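Molybdopterin adenylyltransferase (Pyrococcus furiosus, PDB 4LHB) catalyses the adenylation of molybdopterin with ATP, a step in the biosynthesis of the pterin-based metal cofactor, and works as a homohexamer. Local coordinates at residues 36-41 with 76-81; 52-57 with 164-169; 80-85 with 112-117; 157-162 with 171-176. All coordinates share one frame; numbering follows the deposited sequence.

Contact 1 of 4, residues 36-41 with 76-81; sequences ITVSDK and IEVLIA
I36 and V38, two residues apart on strand 32-38, meet A81 and V78 of helix 75-87, and everything that passes between the two segments is apolar packing. The I36 side chain straddles the A81 methyl group. CG1 lies 3.9 Å and CG2 4.0 Å from A81 CB, so both branches flank the same carbon, and CD1 comes closer still, 3.6 Å from A81 CB. A nearly extended second torsion (chi2 159°) carries CD1 past that methyl and onto the helix backbone, 3.5 Å from A81 C. Replacing I36 with an alanine would probably open a gap against the A81 methyl and carbonyl carbon. The second pair is lighter: V38 CG1 approaches V78 CG2 at 4.1 Å, the two branched side chains meeting at a slant.

This is the packing of a beta-alpha-beta crossover. Helix 75-87 joins strands 64-71 and 92-96, which flank strand 32-38 in the parallel part of the sheet, so the helix passes over the strand between them and rests on it; V71 touches both I36 and V78.

Hydrogen bonds hold each partner in shape separately. On the helix, A81 N donates to E77 O at 2.9 Å, while the strand pairs through I36 with V94 and T96 and through T37 with K69 and V71. Just beyond the strand, S39 takes the N-cap position, its OG accepting from G42 N, and D40 OD2 binds both D73 N and Q150 NE2 of the second subunit.

Contact 2 of 4, residues 52-57 with 164-169; sequences GPLIIE and NAVKTG
Helical segments 52-57 and 164-169 run nearly parallel, their axes 10.2 Å apart at the closest and inclined by only 19°, with I55 and V166 as the nearest backbone pair (CA to CA 7.6 Å). At this spacing the backbones stay apart and side chains bridge the gap. V166 CG1 is the methyl that does so: it is anti to the backbone N (chi1 163°) and lies 3.6 Å from I55 CG1, with the two side chains crossing at about a right angle. I55 CD1 grazes the same methyl at 4.1 Å.

Both helices lie on one face of the sheet. Helix 51-60 is the connection of a beta-alpha-beta crossover between the neighbouring parallel strands 32-38 and 64-71, whereas helix 163-184 follows strand 153-159. I55 and V166 both touch T96 of strand 92-96, and this pair therefore fills the groove between the helices directly above that strand, with I55 also resting on V35 and V94.

Farther from the sheet, L54 takes over. Its CD2 sits 3.5 Å from K167 CG, again across the lysine chain at roughly a right angle, so the start of the K167 chain lies against the leucine at the more exposed edge of the contact. Within segment 164-169, the carbonyl of N164 accepts two donors. T168 N reaches N164 O at 3.1 Å as an ordinary helical bond, and T168 OG1 donates to N164 O at 2.9 Å from the opposite face, tilted 29° from the carbonyl plane.

Contact 3 of 4, residues 80-85 with 112-117; sequences IALFEA and KPLFDK
L114 reaches across to F83 and L82, joining the short 3-10 turn 112-114 to helix 75-87, the helix that crosses over the parallel part of this alpha/beta sheet. The L114 side chain can be followed outward. CB points at the helix but remains 5.4 Å from F83 CZ, and CG, placed anti to the carbonyl carbon (chi1 -60°), is still 5.0 Å from the same atom. Contact comes with one branch: CD1 lies 3.7 Å from F83 CE2 and equally near F83 CZ, close to the plane of the ring, so the methyl abuts the edge of the phenyl group and not its face. L82 CD2 is a looser neighbour, 4.4 Å from L114 CD1. The aromatic and the leucine approach from opposite directions.

One face of the F83 ring is partly covered by L82 CG, offset toward the rim. The region borders the second subunit: L114 packs on L114 of that chain and F83 on its L79, while K75 of the second subunit forms a salt bridge with D116 and a hydrogen bond with L114 O. After the turn, D116 and K117 both face I146 in a classic beta bulge, which opens the short strand 117-118. Inside the turn itself F115 N donates to K112 O at 3.1 Å, and the F115 ring lies with K112 CA 3.8 Å above its plane, toward the rim.

Contact 4 of 4, residues 157-162 with 171-176; sequences FSLPGS and EIIKSE. With SO4 (sulfate ion), chain F.
F157 and I173 are brought together by first torsions of -67° and -60°, setting F157 CG and I173 CG1 beside their backbone N and anti to the carbonyl carbon. The phenyl ring then offers a face to the helix. I173 CG1 sits over its centre, 3.8 Å from the centroid and 10° off the ring normal, a well-formed CH-pi contact, while I173 CG2 reaches F157 CE2 at 3.9 Å. L159, on the same side of the strand, meets I173 tip to tip, CD1 to CD1 at 4.2 Å. With an alanine at F157 the I173 methylene would probably lose the surface it lies on, leaving a gap between strand and helix and the F121 ring without its aromatic neighbour.

Beyond the strand the chain turns through P160 and G161 to S162, the N-cap of helix 163-184, whose OG accepts from A165 N. G161 N donates almost straight to sulfate O4 at 3.1 Å, and T99 N also binds the ion. This is a strand-loop-helix unit whose loop backbone holds a sulfate, probably from the crystallisation liquor, at a place consistent with the molybdopterin-binding pocket of the MoaB/Mog family.

Overall arrangement
The four contacts clothe both faces of one alpha/beta sheet. Contacts 1 and 3 share helix 75-87 and touch where I36 CD1 packs on L82 N at 3.3 Å; both border the second subunit. Contacts 2 and 4, centres about 7 Å apart, share helix 163-184, and V166 CG2 lies 3.4 Å from P160 O, in the loop that binds the sulfate. Strand 32-38 couples the two faces: T37 CG2 of contact 1 lies 3.4 Å from G52 CA of contact 2, though their centres are about 17 Å apart. Contacts 2 and 3, about 20 Å apart between centres, flank the chain's centre on opposite sides, while contacts 3 and 4 stay about 6 Å apart (nearest atoms).

Contact 1 of 4, residues 36-41 with 76-81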
loop_
_atom_site.group_PDB
_atom_site.type_symbol
_atom_site.label_atom_id
_atom_site.label_comp_id
_atom_site.label_asym_id
_atom_site.label_seq_id
_atom_site.Cartn_x
_atom_site.Cartn_y
_atom_site.Cartn_z
ATOM N N ILE C 36 -7.904 3.849 26.219
ATOM C CA ILE C 36 -9.101 3.254 25.601
ATOM C C ILE C 36 -8.991 1.740 25.704
ATOM O O ILE C 36 -8.061 1.142 25.178
ATOM C CB ILE C 36 -9.249 3.691 24.144
ATOM C CG1 ILE C 36 -9.413 5.215 24.064
ATOM C CG2 ILE C 36 -10.440 2.994 23.515
ATOM C CD1 ILE C 36 -9.075 5.893 22.719
ATOM N N THR C 37 -9.905 1.096 26.406
ATOM C CA THR C 37 -9.851 -0.365 26.412
ATOM C C THR C 37 -10.899 -0.826 25.392
ATOM O O THR C 37 -12.016 -0.340 25.394
ATOM C CB THR C 37 -10.027 -0.985 27.836
ATOM O OG1 THR C 37 -11.392 -1.279 28.077
ATOM C CG2 THR C 37 -9.567 -0.056 28.897
ATOM N N VAL C 38 -10.514 -1.680 24.461
ATOM C CA VAL C 38 -11.472 -2.146 23.474
ATOM C C VAL C 38 -11.856 -3.624 23.729
ATOM O O VAL C 38 -11.002 -4.544 23.677
ATOM C CB VAL C 38 -11.033 -1.816 22.012
ATOM C CG1 VAL C 38 -9.938 -0.729 21.978
ATOM C CG2 VAL C 38 -10.630 -3.040 21.235
ATOM N N SER C 39 -13.150 -3.820 24.043
ATOM C CA SER C 39 -13.685 -5.111 24.516
ATOM C C SER C 39 -15.212 -5.167 24.379
ATOM O O SER C 39 -15.938 -4.406 25.052
ATOM C CB SER C 39 -13.339 -5.346 26.005
ATOM O OG SER C 39 -13.636 -6.693 26.432
ATOM N N ASP C 40 -15.698 -6.078 23.537
ATOM C CA ASP C 40 -17.143 -6.267 23.405
ATOM C C ASP C 40 -17.728 -6.575 24.787
ATOM O O ASP C 40 -18.618 -5.853 25.256
ATOM C CB ASP C 40 -17.472 -7.345 22.367
ATOM C CG ASP C 40 -17.503 -6.804 20.936
ATOM O OD1 ASP C 40 -17.395 -7.595 19.975
ATOM O OD2 ASP C 40 -17.658 -5.583 20.745
ATOM N N LYS C 41 -17.176 -7.582 25.463
ATOM C CA LYS C 41 -17.638 -7.963 26.825
ATOM C C LYS C 41 -17.550 -6.778 27.800
ATOM O O LYS C 41 -18.537 -6.409 28.441
ATOM C CB LYS C 41 -16.915 -9.225 27.355
ATOM C CG LYS C 41 -17.385 -10.538 26.673
ATOM C CD LYS C 41 -16.615 -11.842 27.029
ATOM C CE LYS C 41 -15.150 -11.835 26.545
ATOM N NZ LYS C 41 -14.581 -13.144 26.081
ATOM N N ILE C 76 -15.566 2.176 14.371
ATOM C CA ILE C 76 -16.051 3.539 14.457
ATOM C C ILE C 76 -16.017 3.981 15.906
ATOM O O ILE C 76 -15.696 5.135 16.165
ATOM C CB ILE C 76 -17.466 3.663 13.934
ATOM C CG1 ILE C 76 -17.456 3.674 12.412
ATOM C CG2 ILE C 76 -18.151 4.937 14.441
ATOM C CD1 ILE C 76 -18.858 3.659 11.816
ATOM N N GLU C 77 -16.376 3.095 16.838
ATOM C CA GLU C 77 -16.312 3.435 18.264
ATOM C C GLU C 77 -14.882 3.722 18.738
ATOM O O GLU C 77 -14.645 4.722 19.447
ATOM C CB GLU C 77 -16.968 2.373 19.166
ATOM C CG GLU C 77 -18.501 2.310 19.039
ATOM C CD GLU C 77 -19.162 3.657 19.364
ATOM O OE1 GLU C 77 -18.882 4.251 20.421
ATOM O OE2 GLU C 77 -19.954 4.148 18.561
ATOM N N VAL C 78 -13.946 2.855 18.319
ATOM C CA VAL C 78 -12.538 3.026 18.624
ATOM C C VAL C 78 -11.995 4.349 18.108
ATOM O O VAL C 78 -11.344 5.104 18.854
ATOM C CB VAL C 78 -11.701 1.923 18.025
ATOM C CG1 VAL C 78 -10.231 2.346 18.062
ATOM C CG2 VAL C 78 -11.981 0.599 18.742
ATOM N N LEU C 79 -12.279 4.657 16.851
ATOM C CA LEU C 79 -11.904 5.960 16.289
ATOM C C LEU C 79 -12.572 7.138 16.979
ATOM O O LEU C 79 -11.936 8.154 17.188
ATOM C CB LEU C 79 -12.135 6.004 14.807
ATOM C CG LEU C 79 -10.893 5.661 13.948
ATOM C CD1 LEU C 79 -9.666 5.142 14.671
ATOM C CD2 LEU C 79 -11.234 4.763 12.771
ATOM N N ILE C 80 -13.843 7.011 17.358
ATOM C CA ILE C 80 -14.529 8.111 18.034
ATOM C C ILE C 80 -13.774 8.367 19.355
ATOM O O ILE C 80 -13.569 9.483 19.751
ATOM C CB ILE C 80 -16.052 7.807 18.277
ATOM C CG1 ILE C 80 -16.913 8.128 17.037
ATOM C CG2 ILE C 80 -16.650 8.616 19.417
ATOM C CD1 ILE C 80 -18.351 7.562 17.097
ATOM N N ALA C 81 -13.380 7.308 20.027
ATOM C CA ALA C 81 -12.697 7.420 21.292
ATOM C C ALA C 81 -11.310 8.097 21.090
ATOM O O ALA C 81 -11.014 9.096 21.708
ATOM C CB ALA C 81 -12.574 6.050 21.941
#

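Contact 2 of 4, residues 52-57 with 164-169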
loop_
_atom_site.group_PDB
_atom_site.type_symbol
_atom_site.label_atom_id
_atom_site.label_comp_id
_atom_site.label_asym_id
_atom_site.label_seq_id
_atom_site.Cartn_x
_atom_site.Cartn_y
_atom_site.Cartn_z
ATOM N N GLY C 52 -7.273 -1.270 31.523
ATOM C CA GLY C 52 -7.350 0.190 31.483
ATOM C C GLY C 52 -6.845 0.824 32.795
ATOM O O GLY C 52 -5.910 1.616 32.791
ATOM N N PRO C 53 -7.459 0.459 33.938
ATOM C CA PRO C 53 -7.071 1.045 35.249
ATOM C C PRO C 53 -5.612 0.879 35.605
ATOM O O PRO C 53 -5.020 1.811 36.157
ATOM C CB PRO C 53 -7.967 0.283 36.248
ATOM C CG PRO C 53 -9.193 0.008 35.435
ATOM C CD PRO C 53 -8.668 -0.390 34.071
ATOM N N LEU C 54 -5.039 -0.279 35.303
ATOM C CA LEU C 54 -3.607 -0.446 35.483
ATOM C C LEU C 54 -2.846 0.648 34.687
ATOM O O LEU C 54 -2.076 1.412 35.272
ATOM C CB LEU C 54 -3.162 -1.846 35.071
ATOM C CG LEU C 54 -1.660 -2.131 35.172
ATOM C CD1 LEU C 54 -1.084 -1.673 36.529
ATOM C CD2 LEU C 54 -1.420 -3.628 34.909
ATOM N N ILE C 55 -3.109 0.746 33.380
ATOM C CA ILE C 55 -2.495 1.771 32.514
ATOM C C ILE C 55 -2.668 3.154 33.120
ATOM O O ILE C 55 -1.726 3.942 33.115
ATOM C CB ILE C 55 -3.043 1.763 31.039
ATOM C CG1 ILE C 55 -2.738 0.440 30.311
ATOM C CG2 ILE C 55 -2.470 2.871 30.173
ATOM C CD1 ILE C 55 -3.738 0.128 29.204
ATOM N N ILE C 56 -3.856 3.452 33.635
ATOM C CA ILE C 56 -4.117 4.771 34.208
ATOM C C ILE C 56 -3.276 4.984 35.479
ATOM O O ILE C 56 -2.781 6.063 35.721
ATOM C CB ILE C 56 -5.611 4.971 34.547
ATOM C CG1 ILE C 56 -6.458 4.983 33.277
ATOM C CG2 ILE C 56 -5.876 6.284 35.305
ATOM C CD1 ILE C 56 -7.908 4.681 33.574
ATOM N N GLU C 57 -3.131 3.949 36.281
ATOM C CA GLU C 57 -2.366 4.044 37.504
ATOM C C GLU C 57 -0.936 4.338 37.147
ATOM O O GLU C 57 -0.382 5.329 37.605
ATOM C CB GLU C 57 -2.438 2.738 38.280
ATOM C CG GLU C 57 -2.095 2.831 39.757
ATOM C CD GLU C 57 -2.260 1.483 40.454
ATOM O OE1 GLU C 57 -2.967 1.416 41.484
ATOM O OE2 GLU C 57 -1.705 0.474 39.955
ATOM N N ASN C 164 -1.052 -9.109 31.717
ATOM C CA ASN C 164 0.388 -9.349 31.562
ATOM C C ASN C 164 1.001 -8.667 30.346
ATOM O O ASN C 164 2.100 -8.092 30.428
ATOM C CB ASN C 164 0.724 -10.851 31.515
ATOM C CG ASN C 164 0.671 -11.508 32.897
ATOM O OD1 ASN C 164 1.028 -10.898 33.915
ATOM N ND2 ASN C 164 0.209 -12.754 32.940
ATOM N N ALA C 165 0.305 -8.746 29.220
ATOM C CA ALA C 165 0.753 -8.111 28.021
ATOM C C ALA C 165 0.792 -6.625 28.306
ATOM O O ALA C 165 1.724 -5.914 27.856
ATOM C CB ALA C 165 -0.174 -8.434 26.856
ATOM N N VAL C 166 -0.188 -6.132 29.068
ATOM C CA VAL C 166 -0.206 -4.703 29.339
ATOM C C VAL C 166 0.967 -4.221 30.222
ATOM O O VAL C 166 1.540 -3.139 29.999
ATOM C CB VAL C 166 -1.537 -4.266 29.894
ATOM C CG1 VAL C 166 -1.395 -2.907 30.541
ATOM C CG2 VAL C 166 -2.530 -4.232 28.754
ATOM N N LYS C 167 1.372 -5.044 31.181
ATOM C CA LYS C 167 2.480 -4.681 32.073
ATOM C C LYS C 167 3.787 -4.644 31.303
ATOM O O LYS C 167 4.573 -3.732 31.508
ATOM C CB LYS C 167 2.592 -5.647 33.249
ATOM C CG LYS C 167 1.531 -5.492 34.325
ATOM C CD LYS C 167 1.612 -6.616 35.379
ATOM C CE LYS C 167 3.032 -6.795 35.951
ATOM N NZ LYS C 167 3.047 -7.610 37.204
ATOM N N THR C 168 4.013 -5.602 30.405
ATOM C CA THR C 168 5.220 -5.559 29.588
ATOM C C THR C 168 5.216 -4.309 28.713
ATOM O O THR C 168 6.239 -3.647 28.576
ATOM C CB THR C 168 5.363 -6.795 28.699
ATOM O OG1 THR C 168 4.844 -7.950 29.380
ATOM C CG2 THR C 168 6.814 -7.057 28.364
ATOM N N GLY C 169 4.064 -3.947 28.144
ATOM C CA GLY C 169 3.970 -2.696 27.363
ATOM C C GLY C 169 4.229 -1.417 28.164
ATOM O O GLY C 169 4.898 -0.450 27.706
#

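Contact 3 of 4, residues 80-85 with 112-117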
loop_
_atom_site.group_PDB
_atom_site.type_symbol
_atom_site.label_atom_id
_atom_site.label_comp_id
_atom_site.label_asym_id
_atom_site.label_seq_id
_atom_site.Cartn_x
_atom_site.Cartn_y
_atom_site.Cartn_z
ATOM N N ILE C 80 -13.843 7.011 17.358
ATOM C CA ILE C 80 -14.529 8.111 18.034
ATOM C C ILE C 80 -13.774 8.367 19.355
ATOM O O ILE C 80 -13.569 9.483 19.751
ATOM C CB ILE C 80 -16.052 7.807 18.277
ATOM C CG1 ILE C 80 -16.913 8.128 17.037
ATOM C CG2 ILE C 80 -16.650 8.616 19.417
ATOM C CD1 ILE C 80 -18.351 7.562 17.097
ATOM N N ALA C 81 -13.380 7.308 20.027
ATOM C CA ALA C 81 -12.697 7.420 21.292
ATOM C C ALA C 81 -11.310 8.097 21.090
ATOM O O ALA C 81 -11.014 9.096 21.708
ATOM C CB ALA C 81 -12.574 6.050 21.941
ATOM N N LEU C 82 -10.500 7.565 20.190
ATOM C CA LEU C 82 -9.185 8.090 19.932
ATOM C C LEU C 82 -9.252 9.590 19.748
ATOM O O LEU C 82 -8.458 10.311 20.307
ATOM C CB LEU C 82 -8.602 7.424 18.682
ATOM C CG LEU C 82 -7.265 7.966 18.205
ATOM C CD1 LEU C 82 -6.269 7.815 19.341
ATOM C CD2 LEU C 82 -6.756 7.300 16.931
ATOM N N PHE C 83 -10.205 10.083 18.985
ATOM C CA PHE C 83 -10.202 11.510 18.689
ATOM C C PHE C 83 -10.823 12.347 19.798
ATOM O O PHE C 83 -10.553 13.534 19.896
ATOM C CB PHE C 83 -10.726 11.793 17.278
ATOM C CG PHE C 83 -9.699 11.451 16.237
ATOM C CD1 PHE C 83 -8.620 12.262 16.053
ATOM C CD2 PHE C 83 -9.725 10.242 15.586
ATOM C CE1 PHE C 83 -7.604 11.918 15.181
ATOM C CE2 PHE C 83 -8.742 9.897 14.692
ATOM C CZ PHE C 83 -7.653 10.735 14.503
ATOM N N GLU C 84 -11.626 11.739 20.646
ATOM C CA GLU C 84 -12.061 12.425 21.841
ATOM C C GLU C 84 -10.876 12.585 22.825
ATOM O O GLU C 84 -10.700 13.631 23.395
ATOM C CB GLU C 84 -13.205 11.673 22.527
ATOM C CG GLU C 84 -14.578 11.937 21.942
ATOM C CD GLU C 84 -15.703 11.292 22.748
ATOM O OE1 GLU C 84 -16.805 11.817 22.647
ATOM O OE2 GLU C 84 -15.507 10.278 23.450
ATOM N N ALA C 85 -10.110 11.528 23.022
ATOM C CA ALA C 85 -8.908 11.599 23.814
ATOM C C ALA C 85 -8.039 12.750 23.287
ATOM O O ALA C 85 -7.589 13.611 24.042
ATOM C CB ALA C 85 -8.142 10.265 23.786
ATOM N N LYS C 112 -3.531 2.190 12.665
ATOM C CA LYS C 112 -2.253 2.230 11.943
ATOM C C LYS C 112 -2.249 3.065 10.665
ATOM O O LYS C 112 -1.294 3.768 10.418
ATOM C CB LYS C 112 -1.812 0.810 11.637
ATOM C CG LYS C 112 -0.488 0.686 10.932
ATOM C CD LYS C 112 0.053 -0.751 11.094
ATOM C CE LYS C 112 1.228 -1.039 10.163
ATOM N NZ LYS C 112 1.897 -2.323 10.479
ATOM N N PRO C 113 -3.321 3.016 9.854
ATOM C CA PRO C 113 -3.243 3.810 8.636
ATOM C C PRO C 113 -3.233 5.350 8.865
ATOM O O PRO C 113 -2.960 6.110 7.947
ATOM C CB PRO C 113 -4.480 3.336 7.818
ATOM C CG PRO C 113 -5.085 2.169 8.561
ATOM C CD PRO C 113 -4.627 2.327 9.983
ATOM N N LEU C 114 -3.505 5.807 10.073
ATOM C CA LEU C 114 -3.392 7.225 10.408
ATOM C C LEU C 114 -1.952 7.726 10.772
ATOM O O LEU C 114 -1.683 8.949 10.735
ATOM C CB LEU C 114 -4.335 7.556 11.568
ATOM C CG LEU C 114 -5.830 7.298 11.330
ATOM C CD1 LEU C 114 -6.683 7.770 12.514
ATOM C CD2 LEU C 114 -6.268 7.949 10.016
ATOM N N PHE C 115 -1.050 6.818 11.120
ATOM C CA PHE C 115 0.271 7.200 11.559
ATOM C C PHE C 115 1.040 7.910 10.476
ATOM O O PHE C 115 1.162 7.368 9.419
ATOM C CB PHE C 115 1.124 5.961 11.897
ATOM C CG PHE C 115 0.640 5.185 13.053
ATOM C CD1 PHE C 115 -0.177 5.752 14.007
ATOM C CD2 PHE C 115 1.022 3.862 13.205
ATOM C CE1 PHE C 115 -0.632 5.008 15.085
ATOM C CE2 PHE C 115 0.586 3.115 14.289
ATOM C CZ PHE C 115 -0.250 3.694 15.228
ATOM N N ASP C 116 1.625 9.070 10.751
ATOM C CA ASP C 116 2.598 9.643 9.826
ATOM C C ASP C 116 3.983 9.008 9.982
ATOM O O ASP C 116 4.737 8.984 9.042
ATOM C CB ASP C 116 2.669 11.142 9.956
ATOM C CG ASP C 116 1.337 11.784 9.746
ATOM O OD1 ASP C 116 1.130 12.337 8.656
ATOM O OD2 ASP C 116 0.471 11.722 10.632
ATOM N N LYS C 117 4.315 8.479 11.149
ATOM C CA LYS C 117 5.585 7.772 11.331
ATOM C C LYS C 117 5.295 6.566 12.198
ATOM O O LYS C 117 4.543 6.682 13.156
ATOM C CB LYS C 117 6.635 8.685 12.015
ATOM C CG LYS C 117 7.978 8.767 11.257
ATOM C CD LYS C 117 8.201 10.128 10.628
ATOM C CE LYS C 117 9.031 10.141 9.362
ATOM N NZ LYS C 117 10.455 9.743 9.382
#

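Contact 4 of 4, residues 157-162 with 171-176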
loop_
_atom_site.group_PDB
_atom_site.type_symbol
_atom_site.label_atom_id
_atom_site.label_comp_id
_atom_site.label_asym_id
_atom_site.label_seq_id
_atom_site.Cartn_x
_atom_site.Cartn_y
_atom_site.Cartn_z
ATOM N N PHE C 157 -0.031 4.148 21.311
ATOM C CA PHE C 157 0.459 2.837 21.573
ATOM C C PHE C 157 -0.801 1.930 21.573
ATOM O O PHE C 157 -1.851 2.270 22.188
ATOM C CB PHE C 157 1.090 2.807 22.984
ATOM C CG PHE C 157 2.334 3.637 23.127
ATOM C CD1 PHE C 157 3.573 3.137 22.746
ATOM C CD2 PHE C 157 2.277 4.912 23.671
ATOM C CE1 PHE C 157 4.711 3.928 22.871
ATOM C CE2 PHE C 157 3.422 5.684 23.821
ATOM C CZ PHE C 157 4.626 5.208 23.408
ATOM N N SER C 158 -0.703 0.781 20.925
ATOM C CA SER C 158 -1.798 -0.175 20.963
ATOM C C SER C 158 -1.275 -1.470 21.460
ATOM O O SER C 158 -0.377 -2.073 20.880
ATOM C CB SER C 158 -2.472 -0.322 19.590
ATOM O OG SER C 158 -3.158 0.899 19.344
ATOM N N LEU C 159 -1.864 -1.887 22.569
ATOM C CA LEU C 159 -1.420 -3.039 23.320
ATOM C C LEU C 159 -2.478 -4.129 23.317
ATOM O O LEU C 159 -3.652 -3.826 23.109
ATOM C CB LEU C 159 -1.186 -2.581 24.759
ATOM C CG LEU C 159 -0.248 -1.402 24.983
ATOM C CD1 LEU C 159 -0.284 -1.086 26.483
ATOM C CD2 LEU C 159 1.149 -1.769 24.519
ATOM N N PRO C 160 -2.060 -5.386 23.533
ATOM C CA PRO C 160 -3.020 -6.466 23.731
ATOM C C PRO C 160 -3.817 -6.271 24.987
ATOM O O PRO C 160 -3.581 -5.337 25.743
ATOM C CB PRO C 160 -2.156 -7.732 23.861
ATOM C CG PRO C 160 -0.874 -7.393 23.186
ATOM C CD PRO C 160 -0.687 -5.905 23.343
ATOM N N GLY C 161 -4.770 -7.160 25.181
ATOM C CA GLY C 161 -5.804 -7.024 26.182
ATOM C C GLY C 161 -5.417 -7.584 27.519
ATOM O O GLY C 161 -5.796 -7.010 28.526
ATOM N N SER C 162 -4.669 -8.683 27.557
ATOM C CA SER C 162 -4.320 -9.281 28.850
ATOM C C SER C 162 -3.545 -8.311 29.759
ATOM O O SER C 162 -2.778 -7.462 29.274
ATOM C CB SER C 162 -3.539 -10.574 28.691
ATOM O OG SER C 162 -2.237 -10.343 28.221
ATOM N N GLU C 171 6.105 -1.234 30.853
ATOM C CA GLU C 171 7.517 -1.070 31.115
ATOM C C GLU C 171 8.131 -0.175 29.999
ATOM O O GLU C 171 8.910 0.756 30.260
ATOM C CB GLU C 171 8.201 -2.434 31.138
ATOM C CG GLU C 171 8.558 -3.035 32.497
ATOM C CD GLU C 171 9.749 -4.015 32.365
ATOM O OE1 GLU C 171 10.819 -3.610 31.820
ATOM O OE2 GLU C 171 9.622 -5.195 32.794
ATOM N N ILE C 172 7.729 -0.443 28.750
ATOM C CA ILE C 172 8.369 0.183 27.587
ATOM C C ILE C 172 7.932 1.622 27.419
ATOM O O ILE C 172 8.748 2.505 27.148
ATOM C CB ILE C 172 8.201 -0.672 26.300
ATOM C CG1 ILE C 172 8.778 -2.075 26.526
ATOM C CG2 ILE C 172 8.913 -0.047 25.116
ATOM C CD1 ILE C 172 8.323 -3.084 25.500
ATOM N N ILE C 173 6.654 1.875 27.614
ATOM C CA ILE C 173 6.135 3.240 27.512
ATOM C C ILE C 173 6.748 4.148 28.581
ATOM O O ILE C 173 7.237 5.227 28.250
ATOM C CB ILE C 173 4.591 3.254 27.585
ATOM C CG1 ILE C 173 4.011 2.429 26.425
ATOM C CG2 ILE C 173 4.021 4.679 27.540
ATOM C CD1 ILE C 173 2.655 1.836 26.718
ATOM N N LYS C 174 6.714 3.697 29.848
ATOM C CA LYS C 174 7.364 4.381 30.967
ATOM C C LYS C 174 8.830 4.681 30.638
ATOM O O LYS C 174 9.295 5.780 30.865
ATOM C CB LYS C 174 7.283 3.559 32.267
ATOM C CG LYS C 174 5.865 3.352 32.829
ATOM C CD LYS C 174 5.609 3.944 34.230
ATOM C CE LYS C 174 6.271 3.176 35.399
ATOM N NZ LYS C 174 5.858 1.748 35.571
ATOM N N SER C 175 9.559 3.727 30.077
ATOM C CA SER C 175 10.942 3.989 29.696
ATOM C C SER C 175 11.114 4.979 28.530
ATOM O O SER C 175 12.106 5.744 28.525
ATOM C CB SER C 175 11.637 2.687 29.403
ATOM O OG SER C 175 12.916 2.895 28.888
ATOM N N GLU C 176 10.159 5.050 27.578
ATOM C CA GLU C 176 10.431 5.824 26.356
ATOM C C GLU C 176 9.503 6.948 26.024
ATOM O O GLU C 176 9.766 7.709 25.069
ATOM C CB GLU C 176 10.555 4.914 25.160
ATOM C CG GLU C 176 11.528 3.771 25.385
ATOM C CD GLU C 176 12.932 4.271 25.662
ATOM O OE1 GLU C 176 13.664 3.613 26.408
ATOM O OE2 GLU C 176 13.305 5.318 25.107
HETATM S S SO4 F . -6.221 -8.851 22.363
HETATM O O1 SO4 F . -7.450 -8.781 23.174
HETATM O O2 SO4 F . -6.378 -9.701 21.170
HETATM O O3 SO4 F . -5.938 -7.485 21.856
HETATM O O4 SO4 F . -5.093 -9.431 23.160
#